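Local atomic coordinates of CalU16 (Micromonospora echinospora, PDB entry 4FPW), a protein that probably protects its producer against its own enediyne antibiotic as a self-sacrifice resistance protein, and belongs to the AHA1 family. Residues A[23-28]-A[127-132]; A[35-40]-A[98-103]; A[61-66]-A[84-89]; A[92-97]-A[113-118]. One frame throughout, in Å; residues are numbered along the deposited sequence.

Following the chain from its N terminus, 23-28 opens contact 1, a loop that closes only at 127-132 and encloses the other three. Contact 2 starts next, at 35-40, and closes at 98-103; within it lies the shorter loop of contact 3, from 61-66 to 84-89. Contact 4 opens at 92-97, just before contact 2 closes, and ends at 113-118, so contacts 2 and 4 cross, sharing strand 94-103. Contacts 1 and 2 lay helices 118-138 and 33-41 on the antiparallel sheet, contact 4 pairs two adjacent strands, and contact 3 joins side chains of two strands that are not neighbours. Trp86, His113 and Trp128 meet where contacts 1, 3 and 4 converge.

Contact 1: residues A[23-28]-A[127-132]; sequences IIIRQR and GWEMAL
Gln27 and Glu129 are joined through water 1, which donates to Glu129 O at 2.9 Å and accepts a weak bond from Gln27 NE2 at 2.7 Å. The other end of the amide, Gln27 OE1, is hydrogen-bonded to Tyr29 OH. That same oxygen lies against Leu132, 3.2 Å from its CB and 3.4 Å from its CD1, so the leucine packs beside a carbonyl oxygen that already has a polar partner. The Gln27 chain is extended: CG stands anti to the carbonyl carbon (chi1 -61°) and CD continues the line (chi2 -174°), which brings the amide carbon up to Leu132.

Two residues earlier on the strand, Ile25 supplies the apolar half of the contact with both of its branches. CG2 meets Leu132 CD1 tip to tip at 3.6 Å. CD1, on the longer branch, reaches Glu129 CG at 3.7 Å and Trp128 CB at 3.8 Å, touching the aliphatic bases of two consecutive helix residues. Beyond CB the tryptophan ring turns away from the strand, and its NE1 is hydrogen-bonded to His113 ND1. The Glu129 carboxylate likewise finds its partners elsewhere, in a hydrogen bond from Trp173 NE1 and a salt bridge with Arg8.

This is helix-on-sheet packing of the Bet v 1-like fold, with the two short axes 9.9 Å apart and only 20° from parallel. Strand 20-29 runs between strands 7-15 and 106-115, helix 118-138 runs nearly parallel over it, and helix 161-177 touches Ile23 and Ile25 through Trp173.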
loop_
_atom_site.group_PDB
_atom_site.type_symbol
_atom_site.label_atom_id
_atom_site.label_comp_id
_atom_site.label_asym_id
_atom_site.label_seq_id
_atom_site.Cartn_x
_atom_site.Cartn_y
_atom_site.Cartn_z
ATOM N N ILE A 23 -6.212 7.031 0.482
ATOM C CA ILE A 23 -4.825 7.412 0.342
ATOM C C ILE A 23 -4.366 6.921 -1.007
ATOM O O ILE A 23 -4.687 5.793 -1.394
ATOM C CB ILE A 23 -3.994 6.729 1.453
ATOM C CG1 ILE A 23 -3.664 7.735 2.557
ATOM C CG2 ILE A 23 -2.715 6.079 0.927
ATOM C CD1 ILE A 23 -4.818 8.628 2.968
ATOM N N ILE A 24 -3.619 7.762 -1.722
ATOM C CA ILE A 24 -3.040 7.366 -3.000
ATOM C C ILE A 24 -1.592 7.834 -3.051
ATOM O O ILE A 24 -1.317 9.028 -2.950
ATOM C CB ILE A 24 -3.835 7.941 -4.186
ATOM C CG1 ILE A 24 -5.193 7.239 -4.309
ATOM C CG2 ILE A 24 -3.071 7.743 -5.487
ATOM C CD1 ILE A 24 -6.191 7.965 -5.192
ATOM N N ILE A 25 -0.682 6.880 -3.216
ATOM C CA ILE A 25 0.734 7.139 -3.201
ATOM C C ILE A 25 1.263 6.776 -4.564
ATOM O O ILE A 25 0.995 5.675 -5.053
ATOM C CB ILE A 25 1.424 6.303 -2.126
ATOM C CG1 ILE A 25 1.129 6.905 -0.757
ATOM C CG2 ILE A 25 2.934 6.228 -2.346
ATOM C CD1 ILE A 25 1.402 5.942 0.377
ATOM N N ARG A 26 1.997 7.716 -5.169
ATOM C CA ARG A 26 2.569 7.530 -6.489
ATOM C C ARG A 26 4.061 7.729 -6.407
ATOM O O ARG A 26 4.542 8.748 -5.894
ATOM C CB ARG A 26 1.989 8.526 -7.490
ATOM C CG ARG A 26 0.462 8.615 -7.494
ATOM C CD ARG A 26 -0.023 9.343 -8.738
ATOM N NE ARG A 26 -1.476 9.268 -8.895
ATOM C CZ ARG A 26 -2.351 10.211 -8.544
ATOM N NH1 ARG A 26 -1.969 11.366 -7.991
ATOM N NH2 ARG A 26 -3.644 9.996 -8.759
ATOM N N GLN A 27 4.783 6.743 -6.918
ATOM C CA GLN A 27 6.220 6.723 -6.897
ATOM C C GLN A 27 6.688 6.059 -8.160
ATOM O O GLN A 27 6.097 5.068 -8.617
ATOM C CB GLN A 27 6.726 5.913 -5.731
ATOM C CG GLN A 27 6.319 6.450 -4.372
ATOM C CD GLN A 27 6.979 5.674 -3.263
ATOM O OE1 GLN A 27 6.854 4.453 -3.202
ATOM N NE2 GLN A 27 7.684 6.372 -2.375
ATOM N N ARG A 28 7.758 6.607 -8.721
ATOM C CA ARG A 28 8.292 6.094 -9.945
ATOM C C ARG A 28 9.544 5.323 -9.591
ATOM O O ARG A 28 10.325 5.764 -8.744
ATOM C CB ARG A 28 8.598 7.239 -10.898
ATOM C CG ARG A 28 8.330 6.864 -12.336
ATOM C CD ARG A 28 9.156 7.681 -13.299
ATOM N NE ARG A 28 9.680 6.840 -14.362
ATOM C CZ ARG A 28 10.551 7.252 -15.272
ATOM N NH1 ARG A 28 10.995 8.510 -15.251
ATOM N NH2 ARG A 28 10.987 6.403 -16.208
ATOM N N GLY A 127 1.866 4.824 6.942
ATOM C CA GLY A 127 2.354 3.475 7.122
ATOM C C GLY A 127 2.854 2.859 5.849
ATOM O O GLY A 127 3.858 2.146 5.852
ATOM N N TRP A 128 2.167 3.117 4.750
ATOM C CA TRP A 128 2.667 2.643 3.458
ATOM C C TRP A 128 3.899 3.394 2.996
ATOM O O TRP A 128 4.793 2.811 2.384
ATOM C CB TRP A 128 1.594 2.707 2.380
ATOM C CG TRP A 128 0.623 1.625 2.561
ATOM C CD1 TRP A 128 -0.647 1.746 3.005
ATOM C CD2 TRP A 128 0.854 0.225 2.365
ATOM N NE1 TRP A 128 -1.233 0.520 3.081
ATOM C CE2 TRP A 128 -0.341 -0.436 2.687
ATOM C CE3 TRP A 128 1.945 -0.529 1.912
ATOM C CZ2 TRP A 128 -0.488 -1.828 2.585
ATOM C CZ3 TRP A 128 1.805 -1.916 1.814
ATOM C CH2 TRP A 128 0.591 -2.546 2.147
ATOM N N GLU A 129 3.951 4.686 3.276
ATOM C CA GLU A 129 5.097 5.482 2.845
ATOM C C GLU A 129 6.367 4.977 3.492
ATOM O O GLU A 129 7.383 4.843 2.814
ATOM C CB GLU A 129 4.900 6.947 3.175
ATOM C CG GLU A 129 4.223 7.728 2.070
ATOM C CD GLU A 129 4.098 9.187 2.432
ATOM O OE1 GLU A 129 3.152 9.551 3.154
ATOM O OE2 GLU A 129 4.960 9.977 2.034
HETATM N N MSE A 130 6.300 4.681 4.793
HETATM C CA MSE A 130 7.447 4.130 5.527
HETATM C C MSE A 130 7.859 2.841 4.879
HETATM O O MSE A 130 9.046 2.580 4.661
HETATM C CB MSE A 130 7.103 3.806 6.976
HETATM C CG MSE A 130 6.663 5.013 7.806
HETATM SE SE MSE A 130 8.111 6.356 8.017
HETATM C CE MSE A 130 6.841 7.694 8.586
ATOM N N ALA A 131 6.873 2.016 4.560
ATOM C CA ALA A 131 7.128 0.721 3.949
ATOM C C ALA A 131 7.697 0.843 2.539
ATOM O O ALA A 131 8.595 0.081 2.159
ATOM C CB ALA A 131 5.854 -0.108 3.921
ATOM N N LEU A 132 7.159 1.772 1.755
ATOM C CA LEU A 132 7.658 1.989 0.402
ATOM C C LEU A 132 9.107 2.510 0.401
ATOM O O LEU A 132 9.825 2.287 -0.570
ATOM C CB LEU A 132 6.715 2.895 -0.392
ATOM C CG LEU A 132 5.413 2.169 -0.770
ATOM C CD1 LEU A 132 4.367 3.151 -1.254
ATOM C CD2 LEU A 132 5.631 1.069 -1.809
HETATM O O HOH W 1 7.911 6.151 0.296
#

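Contact 2: residues A[35-40]-A[98-103]; sequences EVWSAC and LRLSEE
In this Bet v 1-like fold the helix 33-41 packs on the antiparallel sheet, and Val36, Trp37 and Cys40 meet Leu98 and Leu100 of strand 94-103. The two short axes are 9.8 Å apart and run nearly antiparallel, at 163°. The side chains meet through apolar packing, carried mainly by two leucines that stand on the same side of the strand.

Leu100 pushes CD1 up against the backbone of the helix, 3.4 Å from Trp37 N. The same methyl comes to 3.9 Å from Trp37 CB and lies near the plane of the indole, at its edge beside CE3. Val36 flanks Leu100 with a single branch: its CG1 lies 3.8 Å from Leu100 CD1 and 3.9 Å from Leu100 CD2, almost equally far from both methyls.

One helical turn on from Val36 and Trp37, Cys40 meets Leu98. A chi1 of -176° sets Leu98 CG anti to the backbone N; from there the CD2 branch packs 4.0 Å from Cys40 CB and 4.1 Å from Cys40 SG. Trp37 CZ3 is a looser neighbour of this methyl, at 4.4 Å.

Strand 94-103 lies between 81-86 and 106-115, and Leu98 touches Leu82 on one and Leu109 and Leu111 on the other. Trp37 also rests on Pro78 and Pro79, while Cys40 meets Leu135 of helix 118-138.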
loop_
_atom_site.group_PDB
_atom_site.type_symbol
_atom_site.label_atom_id
_atom_site.label_comp_id
_atom_site.label_asym_id
_atom_site.label_seq_id
_atom_site.Cartn_x
_atom_site.Cartn_y
_atom_site.Cartn_z
ATOM N N GLU A 35 9.951 -6.769 -12.490
ATOM C CA GLU A 35 10.815 -6.790 -11.318
ATOM C C GLU A 35 10.095 -6.163 -10.140
ATOM O O GLU A 35 10.180 -6.668 -9.034
ATOM C CB GLU A 35 12.121 -6.033 -11.593
ATOM C CG GLU A 35 12.986 -6.669 -12.680
ATOM C CD GLU A 35 14.274 -5.904 -12.965
ATOM O OE1 GLU A 35 14.846 -5.295 -12.033
ATOM O OE2 GLU A 35 14.725 -5.914 -14.132
ATOM N N VAL A 36 9.379 -5.074 -10.390
ATOM C CA VAL A 36 8.655 -4.384 -9.338
ATOM C C VAL A 36 7.476 -5.255 -8.899
ATOM O O VAL A 36 7.219 -5.384 -7.711
ATOM C CB VAL A 36 8.170 -2.995 -9.796
ATOM C CG1 VAL A 36 7.395 -2.305 -8.693
ATOM C CG2 VAL A 36 9.343 -2.120 -10.227
ATOM N N TRP A 37 6.766 -5.853 -9.858
ATOM C CA TRP A 37 5.712 -6.836 -9.543
ATOM C C TRP A 37 6.207 -7.986 -8.661
ATOM O O TRP A 37 5.670 -8.235 -7.584
ATOM C CB TRP A 37 5.106 -7.418 -10.817
ATOM C CG TRP A 37 4.021 -8.403 -10.552
ATOM C CD1 TRP A 37 4.077 -9.756 -10.734
ATOM C CD2 TRP A 37 2.718 -8.115 -10.035
ATOM N NE1 TRP A 37 2.886 -10.328 -10.355
ATOM C CE2 TRP A 37 2.032 -9.341 -9.930
ATOM C CE3 TRP A 37 2.061 -6.937 -9.649
ATOM C CZ2 TRP A 37 0.721 -9.422 -9.466
ATOM C CZ3 TRP A 37 0.757 -7.022 -9.186
ATOM C CH2 TRP A 37 0.102 -8.255 -9.104
ATOM N N SER A 38 7.216 -8.702 -9.126
ATOM C CA SER A 38 7.897 -9.677 -8.278
ATOM C C SER A 38 8.259 -9.165 -6.866
ATOM O O SER A 38 8.093 -9.885 -5.879
ATOM C CB SER A 38 9.163 -10.156 -8.965
ATOM O OG SER A 38 8.922 -11.397 -9.592
ATOM N N ALA A 39 8.757 -7.933 -6.778
ATOM C CA ALA A 39 9.242 -7.373 -5.509
ATOM C C ALA A 39 8.112 -7.058 -4.566
ATOM O O ALA A 39 8.322 -6.947 -3.361
ATOM C CB ALA A 39 10.028 -6.106 -5.762
ATOM N N CYS A 40 6.925 -6.884 -5.139
ATOM C CA CYS A 40 5.719 -6.511 -4.429
ATOM C C CYS A 40 4.760 -7.691 -4.253
ATOM O O CYS A 40 3.695 -7.537 -3.660
ATOM C CB CYS A 40 4.995 -5.405 -5.195
ATOM S SG CYS A 40 5.344 -3.738 -4.618
ATOM N N LEU A 98 -2.792 -2.059 -5.637
ATOM C CA LEU A 98 -1.556 -1.697 -6.252
ATOM C C LEU A 98 -1.741 -1.763 -7.747
ATOM O O LEU A 98 -2.185 -2.787 -8.254
ATOM C CB LEU A 98 -0.460 -2.657 -5.832
ATOM C CG LEU A 98 0.912 -2.272 -6.390
ATOM C CD1 LEU A 98 1.610 -1.325 -5.429
ATOM C CD2 LEU A 98 1.747 -3.516 -6.637
ATOM N N ARG A 99 -1.403 -0.665 -8.431
ATOM C CA ARG A 99 -1.297 -0.618 -9.887
ATOM C C ARG A 99 0.124 -0.227 -10.274
ATOM O O ARG A 99 0.646 0.787 -9.804
ATOM C CB ARG A 99 -2.255 0.409 -10.483
ATOM C CG ARG A 99 -3.675 0.302 -9.974
ATOM C CD ARG A 99 -4.500 1.530 -10.336
ATOM N NE ARG A 99 -5.408 1.843 -9.238
ATOM C CZ ARG A 99 -5.244 2.810 -8.336
ATOM N NH1 ARG A 99 -4.214 3.643 -8.397
ATOM N NH2 ARG A 99 -6.154 2.961 -7.374
ATOM N N LEU A 100 0.736 -1.044 -11.125
ATOM C CA LEU A 100 2.014 -0.745 -11.734
ATOM C C LEU A 100 1.780 -0.465 -13.212
ATOM O O LEU A 100 1.155 -1.279 -13.905
ATOM C CB LEU A 100 2.964 -1.931 -11.593
ATOM C CG LEU A 100 3.176 -2.497 -10.195
ATOM C CD1 LEU A 100 4.173 -3.642 -10.224
ATOM C CD2 LEU A 100 3.635 -1.416 -9.229
ATOM N N SER A 101 2.273 0.676 -13.692
ATOM C CA SER A 101 2.208 1.013 -15.114
ATOM C C SER A 101 3.603 1.281 -15.644
ATOM O O SER A 101 4.464 1.792 -14.920
ATOM C CB SER A 101 1.321 2.242 -15.351
ATOM O OG SER A 101 1.443 3.195 -14.299
ATOM N N GLU A 102 3.824 0.924 -16.904
ATOM C CA GLU A 102 5.074 1.244 -17.561
ATOM C C GLU A 102 5.121 2.737 -17.839
ATOM O O GLU A 102 4.146 3.335 -18.298
ATOM C CB GLU A 102 5.219 0.508 -18.891
ATOM C CG GLU A 102 5.338 -1.002 -18.799
ATOM C CD GLU A 102 5.558 -1.621 -20.169
ATOM O OE1 GLU A 102 6.533 -1.226 -20.849
ATOM O OE2 GLU A 102 4.748 -2.484 -20.581
ATOM N N GLU A 103 6.261 3.328 -17.514
ATOM C CA GLU A 103 6.650 4.624 -18.028
ATOM C C GLU A 103 8.050 4.392 -18.574
ATOM O O GLU A 103 8.999 4.219 -17.805
ATOM C CB GLU A 103 6.633 5.662 -16.908
ATOM C CG GLU A 103 7.083 7.061 -17.316
ATOM C CD GLU A 103 7.203 7.985 -16.114
ATOM O OE1 GLU A 103 6.526 7.714 -15.091
ATOM O OE2 GLU A 103 7.976 8.970 -16.187
#

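Contact 3: residues A[61-66]-A[84-89]; sequences GNFALQ and ISWVYE
Phe63 reaches Ile84, Ser85 and Trp86 across an intervening strand of the Bet v 1-like antiparallel sheet: strand 70-77 lies between 62-65 and 81-86, so side chains, not backbone pairing, make the contact. The two short axes are 8.4 Å apart at 44°.

The far end of the Phe63 ring does most of the touching. Ile84 CD1 packs 3.5 Å from Phe63 CZ, the two side chains crossing at about a right angle. Ser85 O lies at the ring edge, near its plane, 3.2 Å from Phe63 CE2. Phe63 CZ also meets Trp86 CE3 at 3.7 Å. Here the planes are inclined at 36° and the six-membered rings' centroids are 5.7 Å apart, an oblique meeting. Farther out on the indole, Leu65 CD1 touches Trp86 CH2 at 3.9 Å.

Phe63 CG stands between the backbone N and the carbonyl carbon (chi1 80°), and from that position the ring extends to strand 81-86.

In the next shell, Pro53 touches both Phe63 and Leu65. Ile84 and Trp86 lean on Val96 of strand 94-103, and Trp86 meets the ring of Trp128 on helix 118-138, which ties strand 81-86 to the helix. Strand 70-77 holds both partners by backbone bonds, Phe63 with Gly71 and Ser85 with Asp72. The Ser85 hydroxyl joins in as well, its OG accepting a hydrogen bond from Asp72 N.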
loop_
_atom_site.group_PDB
_atom_site.type_symbol
_atom_site.label_atom_id
_atom_site.label_comp_id
_atom_site.label_asym_id
_atom_site.label_seq_id
_atom_site.Cartn_x
_atom_site.Cartn_y
_atom_site.Cartn_z
ATOM N N GLY A 61 -7.618 -16.191 -2.798
ATOM C CA GLY A 61 -6.922 -16.740 -1.644
ATOM C C GLY A 61 -6.811 -15.708 -0.549
ATOM O O GLY A 61 -7.531 -14.703 -0.555
ATOM N N ASN A 62 -5.906 -15.932 0.400
ATOM C CA ASN A 62 -5.826 -15.035 1.543
ATOM C C ASN A 62 -4.444 -14.932 2.147
ATOM O O ASN A 62 -3.586 -15.792 1.921
ATOM C CB ASN A 62 -6.836 -15.453 2.616
ATOM C CG ASN A 62 -6.320 -16.560 3.496
ATOM O OD1 ASN A 62 -6.044 -17.676 3.029
ATOM N ND2 ASN A 62 -6.175 -16.264 4.786
ATOM N N PHE A 63 -4.262 -13.871 2.934
ATOM C CA PHE A 63 -2.952 -13.475 3.450
ATOM C C PHE A 63 -3.038 -13.047 4.916
ATOM O O PHE A 63 -4.029 -12.442 5.329
ATOM C CB PHE A 63 -2.395 -12.298 2.632
ATOM C CG PHE A 63 -2.971 -10.966 3.021
ATOM C CD1 PHE A 63 -2.327 -10.156 3.943
ATOM C CD2 PHE A 63 -4.157 -10.526 2.473
ATOM C CE1 PHE A 63 -2.849 -8.928 4.315
ATOM C CE2 PHE A 63 -4.695 -9.302 2.843
ATOM C CZ PHE A 63 -4.043 -8.497 3.769
ATOM N N ALA A 64 -1.987 -13.354 5.679
ATOM C CA ALA A 64 -1.757 -12.755 6.997
ATOM C C ALA A 64 -0.321 -12.329 7.081
ATOM O O ALA A 64 0.558 -13.004 6.561
ATOM C CB ALA A 64 -2.060 -13.734 8.117
ATOM N N LEU A 65 -0.103 -11.199 7.741
ATOM C CA LEU A 65 1.215 -10.654 7.960
ATOM C C LEU A 65 1.460 -10.740 9.465
ATOM O O LEU A 65 0.555 -10.514 10.274
ATOM C CB LEU A 65 1.267 -9.219 7.434
ATOM C CG LEU A 65 0.568 -9.132 6.056
ATOM C CD1 LEU A 65 0.234 -7.708 5.667
ATOM C CD2 LEU A 65 1.402 -9.785 4.973
ATOM N N GLN A 66 2.680 -11.104 9.832
ATOM C CA GLN A 66 3.015 -11.363 11.213
ATOM C C GLN A 66 2.919 -10.125 12.103
ATOM O O GLN A 66 3.924 -9.449 12.372
ATOM C CB GLN A 66 4.430 -11.927 11.283
ATOM C CG GLN A 66 4.822 -12.423 12.663
ATOM C CD GLN A 66 4.022 -13.649 13.086
ATOM O OE1 GLN A 66 3.653 -14.496 12.254
ATOM N NE2 GLN A 66 3.762 -13.763 14.387
ATOM N N ILE A 84 -6.653 -6.345 -2.461
ATOM C CA ILE A 84 -6.799 -7.203 -1.320
ATOM C C ILE A 84 -7.631 -6.492 -0.262
ATOM O O ILE A 84 -7.645 -5.249 -0.215
ATOM C CB ILE A 84 -5.438 -7.556 -0.703
ATOM C CG1 ILE A 84 -4.648 -6.295 -0.315
ATOM C CG2 ILE A 84 -4.640 -8.408 -1.655
ATOM C CD1 ILE A 84 -3.747 -6.516 0.876
ATOM N N SER A 85 -8.317 -7.275 0.571
ATOM C CA SER A 85 -9.049 -6.727 1.719
ATOM C C SER A 85 -8.048 -6.556 2.826
ATOM O O SER A 85 -6.941 -7.060 2.744
ATOM C CB SER A 85 -10.189 -7.659 2.197
ATOM O OG SER A 85 -9.689 -8.828 2.847
ATOM N N TRP A 86 -8.442 -5.858 3.873
ATOM C CA TRP A 86 -7.501 -5.469 4.895
ATOM C C TRP A 86 -8.215 -5.412 6.253
ATOM O O TRP A 86 -8.907 -4.427 6.568
ATOM C CB TRP A 86 -6.898 -4.118 4.515
ATOM C CG TRP A 86 -5.707 -3.753 5.290
ATOM C CD1 TRP A 86 -5.670 -3.030 6.441
ATOM C CD2 TRP A 86 -4.358 -4.089 4.977
ATOM N NE1 TRP A 86 -4.372 -2.908 6.886
ATOM C CE2 TRP A 86 -3.546 -3.545 5.996
ATOM C CE3 TRP A 86 -3.753 -4.807 3.931
ATOM C CZ2 TRP A 86 -2.167 -3.684 6.001
ATOM C CZ3 TRP A 86 -2.382 -4.931 3.923
ATOM C CH2 TRP A 86 -1.596 -4.369 4.953
ATOM N N VAL A 87 -8.057 -6.479 7.046
ATOM C CA VAL A 87 -8.749 -6.571 8.337
ATOM C C VAL A 87 -7.767 -6.388 9.507
ATOM O O VAL A 87 -6.687 -6.985 9.511
ATOM C CB VAL A 87 -9.672 -7.832 8.472
ATOM C CG1 VAL A 87 -9.506 -8.835 7.330
ATOM C CG2 VAL A 87 -9.524 -8.504 9.835
ATOM N N TYR A 88 -8.140 -5.522 10.460
ATOM C CA TYR A 88 -7.319 -5.238 11.638
ATOM C C TYR A 88 -8.169 -4.988 12.903
ATOM O O TYR A 88 -9.199 -4.310 12.872
ATOM C CB TYR A 88 -6.358 -4.072 11.377
ATOM C CG TYR A 88 -5.239 -3.936 12.412
ATOM C CD1 TYR A 88 -4.204 -4.863 12.475
ATOM C CD2 TYR A 88 -5.222 -2.873 13.331
ATOM C CE1 TYR A 88 -3.185 -4.750 13.416
ATOM C CE2 TYR A 88 -4.206 -2.741 14.269
ATOM C CZ TYR A 88 -3.187 -3.679 14.310
ATOM O OH TYR A 88 -2.185 -3.549 15.252
ATOM N N GLU A 89 -7.695 -5.526 14.017
ATOM C CA GLU A 89 -8.498 -5.726 15.233
ATOM C C GLU A 89 -9.529 -4.636 15.621
ATOM O O GLU A 89 -10.751 -4.899 15.675
ATOM C CB GLU A 89 -7.548 -5.994 16.410
ATOM C CG GLU A 89 -8.191 -6.052 17.788
ATOM C CD GLU A 89 -9.172 -7.194 17.933
ATOM O OE1 GLU A 89 -8.942 -8.052 18.817
ATOM O OE2 GLU A 89 -10.166 -7.231 17.170
#

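Contact 4: residues A[92-97]-A[113-118]; sequences PDSEVE and HATTSE
His113 faces Val96 across the antiparallel beta hairpin of strands 94-103 and 106-115, in a non-hydrogen-bonded pair. From its CB, 4.2 Å from Val96 CG1, the side chain sets out with CG anti to the backbone N (chi1 -167°). The ring turns one face to Val96: CG2 stands 3.5 Å from the centroid of the His113 ring, 11° off the normal, a CH-pi contact over the centre. CD2 comes near Glu95 O, and at the edge NE2 meets Ser94 CB at 3.1 Å. CE1 and ND1 both lie against Val96 CG2, and ND1 has its polar partner on helix 118-138, in the indole NE1 of Trp128.

One residue along, Glu95 and Ala114 form the hydrogen-bonded pair, with Glu95 N to Ala114 O at 3.0 Å and Ala114 N to Glu95 O at 2.7 Å. Glu95 turns its carboxylate away to a salt bridge with Arg13.

Farther along, water 2 bridges the two segments, donating to Asp93 O and accepting from Thr116 N. Pro92 CG packs 3.8 Å from Ser117 CB. Ser117, the N-cap of helix 118-138, closes an ST turn through its backbone, N donating to Thr115 OG1 at 3.0 Å.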
loop_
_atom_site.group_PDB
_atom_site.type_symbol
_atom_site.label_atom_id
_atom_site.label_comp_id
_atom_site.label_asym_id
_atom_site.label_seq_id
_atom_site.Cartn_x
_atom_site.Cartn_y
_atom_site.Cartn_z
ATOM N N PRO A 92 -12.322 -0.802 11.158
ATOM C CA PRO A 92 -13.237 -1.201 10.099
ATOM C C PRO A 92 -12.430 -1.827 9.001
ATOM O O PRO A 92 -11.223 -1.677 8.998
ATOM C CB PRO A 92 -13.856 0.112 9.629
ATOM C CG PRO A 92 -12.867 1.158 9.998
ATOM C CD PRO A 92 -12.189 0.665 11.242
ATOM N N ASP A 93 -13.091 -2.556 8.113
ATOM C CA ASP A 93 -12.397 -3.284 7.070
ATOM C C ASP A 93 -12.051 -2.280 5.993
ATOM O O ASP A 93 -12.757 -1.292 5.789
ATOM C CB ASP A 93 -13.232 -4.465 6.529
ATOM C CG ASP A 93 -13.174 -5.708 7.443
ATOM O OD1 ASP A 93 -12.845 -5.562 8.642
ATOM O OD2 ASP A 93 -13.444 -6.837 6.959
ATOM N N SER A 94 -10.933 -2.534 5.336
ATOM C CA SER A 94 -10.340 -1.616 4.374
ATOM C C SER A 94 -10.070 -2.365 3.095
ATOM O O SER A 94 -10.320 -3.565 3.003
ATOM C CB SER A 94 -9.012 -1.089 4.912
ATOM O OG SER A 94 -9.163 -0.296 6.076
ATOM N N GLU A 95 -9.537 -1.655 2.109
ATOM C CA GLU A 95 -9.183 -2.261 0.828
ATOM C C GLU A 95 -7.950 -1.549 0.347
ATOM O O GLU A 95 -7.834 -0.335 0.500
ATOM C CB GLU A 95 -10.328 -2.046 -0.144
ATOM C CG GLU A 95 -10.485 -3.035 -1.281
ATOM C CD GLU A 95 -11.869 -2.899 -1.903
ATOM O OE1 GLU A 95 -12.854 -3.207 -1.192
ATOM O OE2 GLU A 95 -11.985 -2.459 -3.076
ATOM N N VAL A 96 -7.023 -2.310 -0.218
ATOM C CA VAL A 96 -5.766 -1.781 -0.694
ATOM C C VAL A 96 -5.576 -2.234 -2.141
ATOM O O VAL A 96 -5.965 -3.356 -2.507
ATOM C CB VAL A 96 -4.558 -2.249 0.151
ATOM C CG1 VAL A 96 -3.358 -1.330 -0.100
ATOM C CG2 VAL A 96 -4.875 -2.249 1.634
ATOM N N GLU A 97 -4.975 -1.363 -2.963
ATOM C CA GLU A 97 -4.767 -1.694 -4.363
ATOM C C GLU A 97 -3.435 -1.213 -4.856
ATOM O O GLU A 97 -2.998 -0.102 -4.543
ATOM C CB GLU A 97 -5.867 -1.111 -5.247
ATOM C CG GLU A 97 -5.875 -1.686 -6.651
ATOM C CD GLU A 97 -6.970 -1.103 -7.509
ATOM O OE1 GLU A 97 -8.140 -1.516 -7.367
ATOM O OE2 GLU A 97 -6.665 -0.219 -8.329
ATOM N N HIS A 113 -5.018 2.816 -0.586
ATOM C CA HIS A 113 -5.673 2.174 0.530
ATOM C C HIS A 113 -6.902 3.009 0.833
ATOM O O HIS A 113 -6.799 4.204 1.122
ATOM C CB HIS A 113 -4.739 2.161 1.730
ATOM C CG HIS A 113 -5.171 1.254 2.844
ATOM N ND1 HIS A 113 -4.266 0.570 3.625
ATOM C CD2 HIS A 113 -6.394 0.924 3.318
ATOM C CE1 HIS A 113 -4.905 -0.127 4.541
ATOM N NE2 HIS A 113 -6.197 0.065 4.372
ATOM N N ALA A 114 -8.067 2.372 0.734
ATOM C CA ALA A 114 -9.342 3.014 0.983
ATOM C C ALA A 114 -9.894 2.502 2.300
ATOM O O ALA A 114 -9.778 1.310 2.608
ATOM C CB ALA A 114 -10.311 2.708 -0.146
ATOM N N THR A 115 -10.505 3.413 3.056
ATOM C CA THR A 115 -11.081 3.117 4.356
ATOM C C THR A 115 -12.073 4.194 4.756
ATOM O O THR A 115 -11.840 5.377 4.509
ATOM C CB THR A 115 -10.021 3.077 5.453
ATOM O OG1 THR A 115 -10.674 3.160 6.728
ATOM C CG2 THR A 115 -9.031 4.247 5.317
ATOM N N THR A 116 -13.153 3.774 5.404
ATOM C CA THR A 116 -14.243 4.653 5.812
ATOM C C THR A 116 -13.882 5.418 7.083
ATOM O O THR A 116 -14.610 6.313 7.496
ATOM C CB THR A 116 -15.518 3.830 6.130
ATOM O OG1 THR A 116 -15.233 2.921 7.199
ATOM C CG2 THR A 116 -15.999 3.019 4.916
ATOM N N SER A 117 -12.767 5.051 7.713
ATOM C CA SER A 117 -12.295 5.723 8.916
ATOM C C SER A 117 -11.352 6.903 8.621
ATOM O O SER A 117 -10.209 6.711 8.165
ATOM C CB SER A 117 -11.576 4.712 9.790
ATOM O OG SER A 117 -11.213 5.286 11.031
ATOM N N GLU A 118 -11.825 8.122 8.892
ATOM C CA GLU A 118 -11.000 9.322 8.720
ATOM C C GLU A 118 -9.669 9.251 9.467
ATOM O O GLU A 118 -8.644 9.662 8.945
ATOM C CB GLU A 118 -11.736 10.569 9.183
ATOM C CG GLU A 118 -10.935 11.847 8.952
ATOM C CD GLU A 118 -11.812 13.072 8.895
ATOM O OE1 GLU A 118 -11.868 13.723 7.831
ATOM O OE2 GLU A 118 -12.468 13.366 9.911
HETATM O O HOH W 2 -13.364 1.121 5.729
#